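Local coordinates for tailspike protein (PDB 3RIQ) that probably binds Salmonella lipopolysaccharide as the phage's receptor and cleaves its O-antigen chains as an endorhamnosidase, at residues G167-V178 / G190-T198; E469-A477 / G485-G493. All coordinates share one frame; numbering follows the deposited sequence. Where two conformers were deposited one is given.

Contact 1 of 2, residues G167-V178 / G190-T198; sequences GYLFTLCNHILV and GITFENHHT
Phe170 and Phe193, a like pair across two parallel strands, send their rings side by side to the same face of the sheet. Both carry CG anti to the carbonyl carbon (chi1 -66° and -56°), which sends both rings the same way; with similar chi2 values their planes lie 26° apart. The rings are slid apart and barely overlap, with centroids 5.6 Å apart. Phe170 CD2 meets Phe193 CE1 at 3.7 Å. CG2 of Ile176, beyond the corner of the chain, lies over one face of the Phe170 ring, and Ile191 CG2 reaches that ring's edge at CE2. Ile191 CD1 also packs on Tyr168 CB at 3.7 Å, while the Tyr168 hydroxyl bonds to the backbone of Glu162. Such in-register parallel pairing of successive coils, from Tyr168-Ile191 to Thr171-Glu194, is characteristic of the right-handed parallel beta-helix, whose interior is packed here by Tyr168, Phe170, Ile191 and Phe193. On the other face, Glu194 stretches out with CG anti to its N, and OE1 accepts a 2.7 Å bond from Thr171 OG1, nearly along the carboxylate C-O axis; Arg149 adds a salt bridge to OE1. Thr171 CG2 touches the edge of the His197 ring, 3.6 Å from ND1. Where the strands end, Asn195 ND2 donates to Cys173 O (3.0 Å), and a water joins Asn195 OD1 to Phe170 O and Cys173 N.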
loop_
_atom_site.group_PDB
_atom_site.type_symbol
_atom_site.label_atom_id
_atom_site.label_comp_id
_atom_site.label_asym_id
_atom_site.label_seq_id
_atom_site.Cartn_x
_atom_site.Cartn_y
_atom_site.Cartn_z
ATOM N N GLY A 167 25.867 16.865 -9.104
ATOM C CA GLY A 167 25.255 15.555 -9.309
ATOM C C GLY A 167 26.254 14.494 -9.658
ATOM O O GLY A 167 27.472 14.753 -9.687
ATOM N N TYR A 168 25.730 13.314 -9.963
ATOM C CA TYR A 168 26.522 12.107 -10.130
ATOM C C TYR A 168 26.135 11.433 -11.423
ATOM O O TYR A 168 24.948 11.108 -11.658
ATOM C CB TYR A 168 26.320 11.127 -8.950
ATOM C CG TYR A 168 26.781 11.750 -7.646
ATOM C CD1 TYR A 168 28.068 11.514 -7.149
ATOM C CD2 TYR A 168 25.934 12.604 -6.919
ATOM C CE1 TYR A 168 28.491 12.114 -5.972
ATOM C CE2 TYR A 168 26.351 13.209 -5.751
ATOM C CZ TYR A 168 27.634 12.974 -5.284
ATOM O OH TYR A 168 28.048 13.549 -4.108
ATOM N N LEU A 169 27.155 11.190 -12.251
ATOM C CA LEU A 169 26.964 10.542 -13.575
ATOM C C LEU A 169 27.774 9.238 -13.602
ATOM O O LEU A 169 29.006 9.286 -13.462
ATOM C CB LEU A 169 27.394 11.510 -14.678
ATOM C CG LEU A 169 27.506 10.946 -16.103
ATOM C CD1 LEU A 169 26.157 10.508 -16.590
ATOM C CD2 LEU A 169 28.019 12.056 -16.961
ATOM N N PHE A 170 27.110 8.109 -13.805
ATOM C CA PHE A 170 27.777 6.803 -13.874
ATOM C C PHE A 170 27.708 6.367 -15.321
ATOM O O PHE A 170 26.599 6.126 -15.860
ATOM C CB PHE A 170 27.068 5.788 -12.954
ATOM C CG PHE A 170 27.185 6.144 -11.518
ATOM C CD1 PHE A 170 28.311 5.744 -10.799
ATOM C CD2 PHE A 170 26.193 6.898 -10.874
ATOM C CE1 PHE A 170 28.462 6.086 -9.422
ATOM C CE2 PHE A 170 26.326 7.239 -9.510
ATOM C CZ PHE A 170 27.475 6.865 -8.796
ATOM N N THR A 171 28.878 6.257 -15.938
ATOM C CA THR A 171 28.999 5.938 -17.380
ATOM C C THR A 171 29.511 4.520 -17.552
ATOM O O THR A 171 30.604 4.213 -17.086
ATOM C CB THR A 171 29.903 6.963 -18.085
ATOM O OG1 THR A 171 29.291 8.256 -17.962
ATOM C CG2 THR A 171 30.101 6.641 -19.590
ATOM N N LEU A 172 28.739 3.672 -18.241
ATOM C CA LEU A 172 29.120 2.252 -18.479
ATOM C C LEU A 172 29.397 1.498 -17.165
ATOM O O LEU A 172 30.357 0.693 -17.072
ATOM C CB LEU A 172 30.305 2.088 -19.470
ATOM C CG LEU A 172 30.017 2.516 -20.921
ATOM C CD1 LEU A 172 31.296 2.326 -21.758
ATOM C CD2 LEU A 172 28.894 1.676 -21.528
ATOM N N CYS A 173 28.569 1.765 -16.151
ATOM C CA CYS A 173 28.695 1.102 -14.881
ATOM C C CYS A 173 27.634 0.034 -14.710
ATOM O O CYS A 173 26.566 0.091 -15.350
ATOM C CB CYS A 173 28.571 2.116 -13.718
ATOM S SG CYS A 173 29.983 3.311 -13.645
ATOM N N ASN A 174 27.892 -0.894 -13.788
ATOM C CA ASN A 174 26.894 -1.917 -13.412
ATOM C C ASN A 174 26.963 -2.127 -11.906
ATOM O O ASN A 174 28.016 -1.911 -11.275
ATOM C CB ASN A 174 27.180 -3.258 -14.092
ATOM C CG ASN A 174 27.123 -3.171 -15.594
ATOM O OD1 ASN A 174 26.039 -3.183 -16.196
ATOM N ND2 ASN A 174 28.312 -3.068 -16.220
ATOM N N HIS A 175 25.838 -2.550 -11.336
ATOM C CA HIS A 175 25.745 -2.827 -9.902
ATOM C C HIS A 175 26.243 -1.660 -9.069
ATOM O O HIS A 175 26.944 -1.847 -8.048
ATOM C CB HIS A 175 26.390 -4.170 -9.556
ATOM C CG HIS A 175 25.682 -5.326 -10.200
ATOM N ND1 HIS A 175 24.487 -5.821 -9.720
ATOM C CD2 HIS A 175 25.949 -6.007 -11.336
ATOM C CE1 HIS A 175 24.070 -6.794 -10.513
ATOM N NE2 HIS A 175 24.937 -6.919 -11.507
ATOM N N ILE A 176 25.881 -0.448 -9.502
ATOM C CA ILE A 176 26.075 0.728 -8.644
ATOM C C ILE A 176 24.873 0.824 -7.699
ATOM O O ILE A 176 23.717 0.856 -8.140
ATOM C CB ILE A 176 26.171 2.031 -9.487
ATOM C CG1 ILE A 176 27.291 1.903 -10.554
ATOM C CG2 ILE A 176 26.352 3.225 -8.561
ATOM C CD1 ILE A 176 28.682 1.691 -9.999
ATOM N N LEU A 177 25.142 0.872 -6.394
ATOM C CA LEU A 177 24.070 1.121 -5.410
ATOM C C LEU A 177 24.289 2.466 -4.775
ATOM O O LEU A 177 25.354 2.689 -4.188
ATOM C CB LEU A 177 24.104 0.026 -4.317
ATOM C CG LEU A 177 23.196 0.285 -3.104
ATOM C CD1 LEU A 177 21.677 0.338 -3.509
ATOM C CD2 LEU A 177 23.427 -0.839 -2.080
ATOM N N VAL A 178 23.314 3.375 -4.917
ATOM C CA VAL A 178 23.369 4.679 -4.262
ATOM C C VAL A 178 22.341 4.714 -3.144
ATOM O O VAL A 178 21.123 4.658 -3.411
ATOM C CB VAL A 178 23.104 5.840 -5.250
ATOM C CG1 VAL A 178 23.318 7.193 -4.554
ATOM C CG2 VAL A 178 23.976 5.696 -6.480
ATOM N N GLY A 190 19.779 14.288 -11.087
ATOM C CA GLY A 190 20.563 14.067 -9.846
ATOM C C GLY A 190 21.533 12.893 -9.937
ATOM O O GLY A 190 22.756 13.052 -9.722
ATOM N N ILE A 191 20.998 11.721 -10.273
ATOM C CA ILE A 191 21.815 10.536 -10.473
ATOM C C ILE A 191 21.479 9.985 -11.832
ATOM O O ILE A 191 20.288 9.742 -12.117
ATOM C CB ILE A 191 21.484 9.436 -9.426
ATOM C CG1 ILE A 191 21.673 9.928 -7.976
ATOM C CG2 ILE A 191 22.318 8.165 -9.721
ATOM C CD1 ILE A 191 22.985 10.221 -7.589
ATOM N N THR A 192 22.482 9.742 -12.666
ATOM C CA THR A 192 22.231 9.203 -14.005
ATOM C C THR A 192 23.035 7.944 -14.229
ATOM O O THR A 192 24.238 7.929 -13.964
ATOM C CB THR A 192 22.661 10.224 -15.109
ATOM O OG1 THR A 192 21.966 11.455 -14.955
ATOM C CG2 THR A 192 22.432 9.661 -16.530
ATOM N N PHE A 193 22.388 6.899 -14.757
ATOM C CA PHE A 193 23.095 5.674 -15.162
ATOM C C PHE A 193 23.112 5.651 -16.682
ATOM O O PHE A 193 22.078 5.379 -17.335
ATOM C CB PHE A 193 22.443 4.428 -14.561
ATOM C CG PHE A 193 22.341 4.479 -13.071
ATOM C CD1 PHE A 193 23.502 4.368 -12.291
ATOM C CD2 PHE A 193 21.094 4.650 -12.440
ATOM C CE1 PHE A 193 23.450 4.419 -10.900
ATOM C CE2 PHE A 193 21.028 4.680 -11.024
ATOM C CZ PHE A 193 22.207 4.563 -10.270
ATOM N N GLU A 194 24.264 6.028 -17.258
ATOM C CA GLU A 194 24.390 6.273 -18.701
ATOM C C GLU A 194 25.104 5.103 -19.368
ATOM O O GLU A 194 26.332 4.993 -19.240
ATOM C CB GLU A 194 25.208 7.556 -18.888
ATOM C CG GLU A 194 25.428 7.966 -20.328
ATOM C CD GLU A 194 26.415 9.102 -20.430
ATOM O OE1 GLU A 194 27.452 9.061 -19.797
ATOM O OE2 GLU A 194 26.163 10.065 -21.149
ATOM N N ASN A 195 24.358 4.226 -20.063
ATOM C CA ASN A 195 24.949 3.001 -20.636
ATOM C C ASN A 195 24.803 2.851 -22.149
ATOM O O ASN A 195 24.979 1.772 -22.683
ATOM C CB ASN A 195 24.427 1.746 -19.905
ATOM C CG ASN A 195 24.859 1.703 -18.444
ATOM O OD1 ASN A 195 24.313 2.409 -17.619
ATOM N ND2 ASN A 195 25.862 0.923 -18.142
ATOM N N HIS A 196 24.542 3.938 -22.866
ATOM C CA HIS A 196 24.325 3.788 -24.305
ATOM C C HIS A 196 25.603 3.713 -25.162
ATOM O O HIS A 196 25.494 3.514 -26.357
ATOM C CB HIS A 196 23.479 4.939 -24.836
ATOM C CG HIS A 196 24.213 6.238 -24.774
ATOM N ND1 HIS A 196 24.593 6.808 -23.577
ATOM C CD2 HIS A 196 24.688 7.044 -25.750
ATOM C CE1 HIS A 196 25.266 7.917 -23.822
ATOM N NE2 HIS A 196 25.328 8.089 -25.138
ATOM N N HIS A 197 26.784 3.878 -24.571
ATOM C CA HIS A 197 28.015 3.868 -25.371
ATOM C C HIS A 197 28.352 2.506 -25.942
ATOM O O HIS A 197 29.180 2.416 -26.828
ATOM C CB HIS A 197 29.237 4.432 -24.627
ATOM C CG HIS A 197 29.148 5.896 -24.313
ATOM N ND1 HIS A 197 29.540 6.414 -23.100
ATOM C CD2 HIS A 197 28.791 6.955 -25.070
ATOM C CE1 HIS A 197 29.381 7.727 -23.106
ATOM N NE2 HIS A 197 28.934 8.081 -24.297
ATOM N N THR A 198 27.757 1.432 -25.436
ATOM C CA THR A 198 27.947 0.110 -26.076
ATOM C C THR A 198 26.616 -0.597 -26.274
ATOM O O THR A 198 25.611 -0.124 -25.751
ATOM C CB THR A 198 28.917 -0.837 -25.314
ATOM O OG1 THR A 198 28.250 -1.493 -24.228
ATOM C CG2 THR A 198 30.142 -0.086 -24.795
HETATM O O HOH W 1 23.454 12.901 -13.109
HETATM O O HOH W 2 26.227 3.444 -15.815
#

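Contact 2 of 2, residues E469-A477 / G485-G493; sequences EASIVKLSA and GELQLNRLG
Val473 and Leu489 form a hydrogen-bonded antiparallel pair, in which Val473 N donates to Leu489 O at 3.1 Å and Leu489 N to Val473 O at 2.8 Å. Leu475 and Leu487 repeat the exchange two residues on, so both backbone donors and both acceptors of each pair are used. Past the strand end, the Asn490 amide takes over: ND2 reaches Ser471 O at 2.9 Å, lying in the carbonyl plane, while OD1 accepts from Lys495 N. On the face carrying Lys474 and Gln488, the Glu486 carboxylate divides its oxygens between two partners. A water donates to OE1 (2.7 Å) and also bonds to Ser476 OG, which has Arg483 as a further partner. OE2 receives Gln488 NE2 in a nearly straight bond of 2.9 Å and 165°; NE2 also hydrogen-bonds Glu512 of the third subunit. The methylenes of Lys474 run across this carboxylate, CD lying 3.4 Å from Glu486 OE2, but NZ ends 4.8 Å from that oxygen and makes a long, weak ion pair with Asp460. On the other side Leu475 CB packs against Leu487 CG, and both leucines also meet the second subunit. These strands make a beta hairpin within an antiparallel sheet, packed in the trimer interface.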
loop_
_atom_site.group_PDB
_atom_site.type_symbol
_atom_site.label_atom_id
_atom_site.label_comp_id
_atom_site.label_asym_id
_atom_site.label_seq_id
_atom_site.Cartn_x
_atom_site.Cartn_y
_atom_site.Cartn_z
ATOM N N GLU A 469 -41.850 9.204 7.565
ATOM C CA GLU A 469 -41.458 9.428 6.193
ATOM C C GLU A 469 -42.588 9.111 5.197
ATOM O O GLU A 469 -43.439 8.221 5.444
ATOM C CB GLU A 469 -40.259 8.540 5.864
ATOM C CG GLU A 469 -39.026 8.779 6.757
ATOM C CD GLU A 469 -38.976 7.929 8.045
ATOM O OE1 GLU A 469 -39.957 7.205 8.408
ATOM O OE2 GLU A 469 -37.919 8.005 8.699
ATOM N N ALA A 470 -42.608 9.859 4.093
ATOM C CA ALA A 470 -43.502 9.572 2.966
ATOM C C ALA A 470 -42.685 9.629 1.684
ATOM O O ALA A 470 -41.801 10.488 1.528
ATOM C CB ALA A 470 -44.659 10.553 2.888
ATOM N N SER A 471 -42.990 8.708 0.767
ATOM C CA SER A 471 -42.282 8.623 -0.499
ATOM C C SER A 471 -43.163 8.184 -1.671
ATOM O O SER A 471 -44.255 7.604 -1.492
ATOM C CB SER A 471 -41.098 7.638 -0.393
ATOM O OG SER A 471 -41.575 6.288 -0.379
ATOM N N ILE A 472 -42.632 8.429 -2.868
ATOM C CA ILE A 472 -43.169 7.875 -4.104
ATOM C C ILE A 472 -42.070 7.008 -4.727
ATOM O O ILE A 472 -40.893 7.397 -4.717
ATOM C CB ILE A 472 -43.588 8.991 -5.091
ATOM C CG1 ILE A 472 -44.597 9.944 -4.442
ATOM C CG2 ILE A 472 -44.200 8.383 -6.341
ATOM C CD1 ILE A 472 -44.842 11.215 -5.289
ATOM N N VAL A 473 -42.433 5.803 -5.193
ATOM C CA VAL A 473 -41.487 4.932 -5.920
ATOM C C VAL A 473 -41.855 4.975 -7.408
ATOM O O VAL A 473 -43.049 4.958 -7.754
ATOM C CB VAL A 473 -41.578 3.520 -5.332
ATOM C CG1 VAL A 473 -40.900 2.436 -6.241
ATOM C CG2 VAL A 473 -40.982 3.521 -3.915
ATOM N N LYS A 474 -40.866 5.026 -8.285
ATOM C CA LYS A 474 -41.104 5.143 -9.717
ATOM C C LYS A 474 -40.180 4.203 -10.456
ATOM O O LYS A 474 -39.037 3.959 -10.001
ATOM C CB LYS A 474 -40.844 6.566 -10.224
ATOM C CG LYS A 474 -41.505 7.649 -9.418
ATOM C CD LYS A 474 -40.950 9.006 -9.824
ATOM C CE LYS A 474 -41.569 10.084 -8.972
ATOM N NZ LYS A 474 -41.053 11.459 -9.270
ATOM N N LEU A 475 -40.625 3.710 -11.609
ATOM C CA LEU A 475 -39.786 2.868 -12.467
ATOM C C LEU A 475 -40.183 3.121 -13.912
ATOM O O LEU A 475 -41.386 3.078 -14.231
ATOM C CB LEU A 475 -39.959 1.379 -12.117
ATOM C CG LEU A 475 -39.217 0.340 -12.979
ATOM C CD1 LEU A 475 -37.683 0.549 -12.923
ATOM C CD2 LEU A 475 -39.597 -1.124 -12.591
ATOM N N SER A 476 -39.213 3.418 -14.784
ATOM C CA SER A 476 -39.556 3.791 -16.169
ATOM C C SER A 476 -38.551 3.266 -17.189
ATOM O O SER A 476 -37.356 3.076 -16.874
ATOM C CB SER A 476 -39.690 5.330 -16.329
ATOM O OG SER A 476 -38.404 5.946 -16.118
ATOM N N ALA A 477 -39.065 3.005 -18.383
ATOM C CA ALA A 477 -38.272 2.689 -19.570
ATOM C C ALA A 477 -38.024 3.972 -20.380
ATOM O O ALA A 477 -38.265 5.077 -19.886
ATOM C CB ALA A 477 -39.007 1.636 -20.446
ATOM N N GLY A 485 -43.601 4.783 -20.012
ATOM C CA GLY A 485 -44.054 3.553 -19.365
ATOM C C GLY A 485 -43.815 3.541 -17.866
ATOM O O GLY A 485 -43.351 2.552 -17.318
ATOM N N GLU A 486 -44.093 4.658 -17.203
ATOM C CA GLU A 486 -43.673 4.810 -15.828
ATOM C C GLU A 486 -44.695 4.265 -14.873
ATOM O O GLU A 486 -45.851 4.723 -14.856
ATOM C CB GLU A 486 -43.378 6.280 -15.498
ATOM C CG GLU A 486 -42.917 6.500 -14.057
ATOM C CD GLU A 486 -42.125 7.779 -13.888
ATOM O OE1 GLU A 486 -41.271 8.056 -14.752
ATOM O OE2 GLU A 486 -42.358 8.511 -12.890
ATOM N N LEU A 487 -44.297 3.257 -14.104
ATOM C CA LEU A 487 -45.117 2.872 -12.975
ATOM C C LEU A 487 -44.761 3.719 -11.789
ATOM O O LEU A 487 -43.582 4.086 -11.617
ATOM C CB LEU A 487 -45.007 1.384 -12.675
ATOM C CG LEU A 487 -43.949 0.778 -11.799
ATOM C CD1 LEU A 487 -44.084 1.127 -10.324
ATOM C CD2 LEU A 487 -43.948 -0.738 -11.955
ATOM N N GLN A 488 -45.754 4.006 -10.955
ATOM C CA GLN A 488 -45.475 4.659 -9.684
ATOM C C GLN A 488 -46.207 3.960 -8.560
ATOM O O GLN A 488 -47.248 3.314 -8.789
ATOM C CB GLN A 488 -45.887 6.141 -9.720
ATOM C CG GLN A 488 -45.347 6.915 -10.936
ATOM C CD GLN A 488 -45.607 8.411 -10.847
ATOM O OE1 GLN A 488 -46.566 8.856 -10.202
ATOM N NE2 GLN A 488 -44.722 9.201 -11.453
ATOM N N LEU A 489 -45.674 4.084 -7.341
ATOM C CA LEU A 489 -46.364 3.609 -6.134
ATOM C C LEU A 489 -46.484 4.746 -5.130
ATOM O O LEU A 489 -45.508 5.472 -4.881
ATOM C CB LEU A 489 -45.625 2.445 -5.462
ATOM C CG LEU A 489 -45.428 1.128 -6.221
ATOM C CD1 LEU A 489 -46.728 0.375 -6.471
ATOM C CD2 LEU A 489 -44.711 1.367 -7.507
ATOM N N ASN A 490 -47.691 4.897 -4.569
ATOM C CA ASN A 490 -47.979 5.862 -3.498
ATOM C C ASN A 490 -47.951 7.348 -3.921
ATOM O O ASN A 490 -47.629 8.218 -3.105
ATOM C CB ASN A 490 -47.086 5.604 -2.255
ATOM C CG ASN A 490 -47.637 6.268 -0.992
ATOM O OD1 ASN A 490 -48.874 6.253 -0.775
ATOM N ND2 ASN A 490 -46.752 6.870 -0.177
ATOM N N ARG A 491 -48.306 7.660 -5.173
ATOM C CA ARG A 491 -48.371 9.078 -5.540
ATOM C C ARG A 491 -49.399 9.793 -4.652
ATOM O O ARG A 491 -50.538 9.335 -4.515
ATOM C CB ARG A 491 -48.697 9.297 -7.026
ATOM C CG ARG A 491 -48.821 10.798 -7.366
ATOM C CD ARG A 491 -48.924 11.015 -8.863
ATOM N NE ARG A 491 -49.282 12.396 -9.188
ATOM C CZ ARG A 491 -48.456 13.439 -9.298
ATOM N NH1 ARG A 491 -47.130 13.330 -9.125
ATOM N NH2 ARG A 491 -48.993 14.627 -9.580
ATOM N N LEU A 492 -48.972 10.915 -4.079
ATOM C CA LEU A 492 -49.795 11.745 -3.179
ATOM C C LEU A 492 -50.312 11.040 -1.919
ATOM O O LEU A 492 -51.258 11.491 -1.263
ATOM C CB LEU A 492 -50.930 12.471 -3.939
ATOM C CG LEU A 492 -50.386 13.691 -4.702
ATOM C CD1 LEU A 492 -51.438 14.267 -5.623
ATOM C CD2 LEU A 492 -49.819 14.785 -3.765
ATOM N N GLY A 493 -49.676 9.929 -1.574
ATOM C CA GLY A 493 -49.985 9.238 -0.339
ATOM C C GLY A 493 -51.211 8.342 -0.418
ATOM O O GLY A 493 -51.696 7.891 0.623
HETATM O O HOH W 3 -38.612 7.855 -14.274
#

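In the fold
Contact 1 lies earlier in the chain, complete well before residue 469. The centres of the two contacts are 70 Å apart, with the middle of the chain between them, and their nearest atoms remain about 58 Å apart. They share no sheet: 167-178 and 190-198 belong to neighbouring coils of the parallel beta-helix, whereas 469-477 and 485-493 are adjacent, third and fourth, strands of the five-stranded antiparallel sheet that follows it. Both contacts touch the second subunit, but contact 2 also meets the third extensively. The elongated tailspike thus changes from stacked parallel coils within each chain to antiparallel strands closely packed with those of its partners.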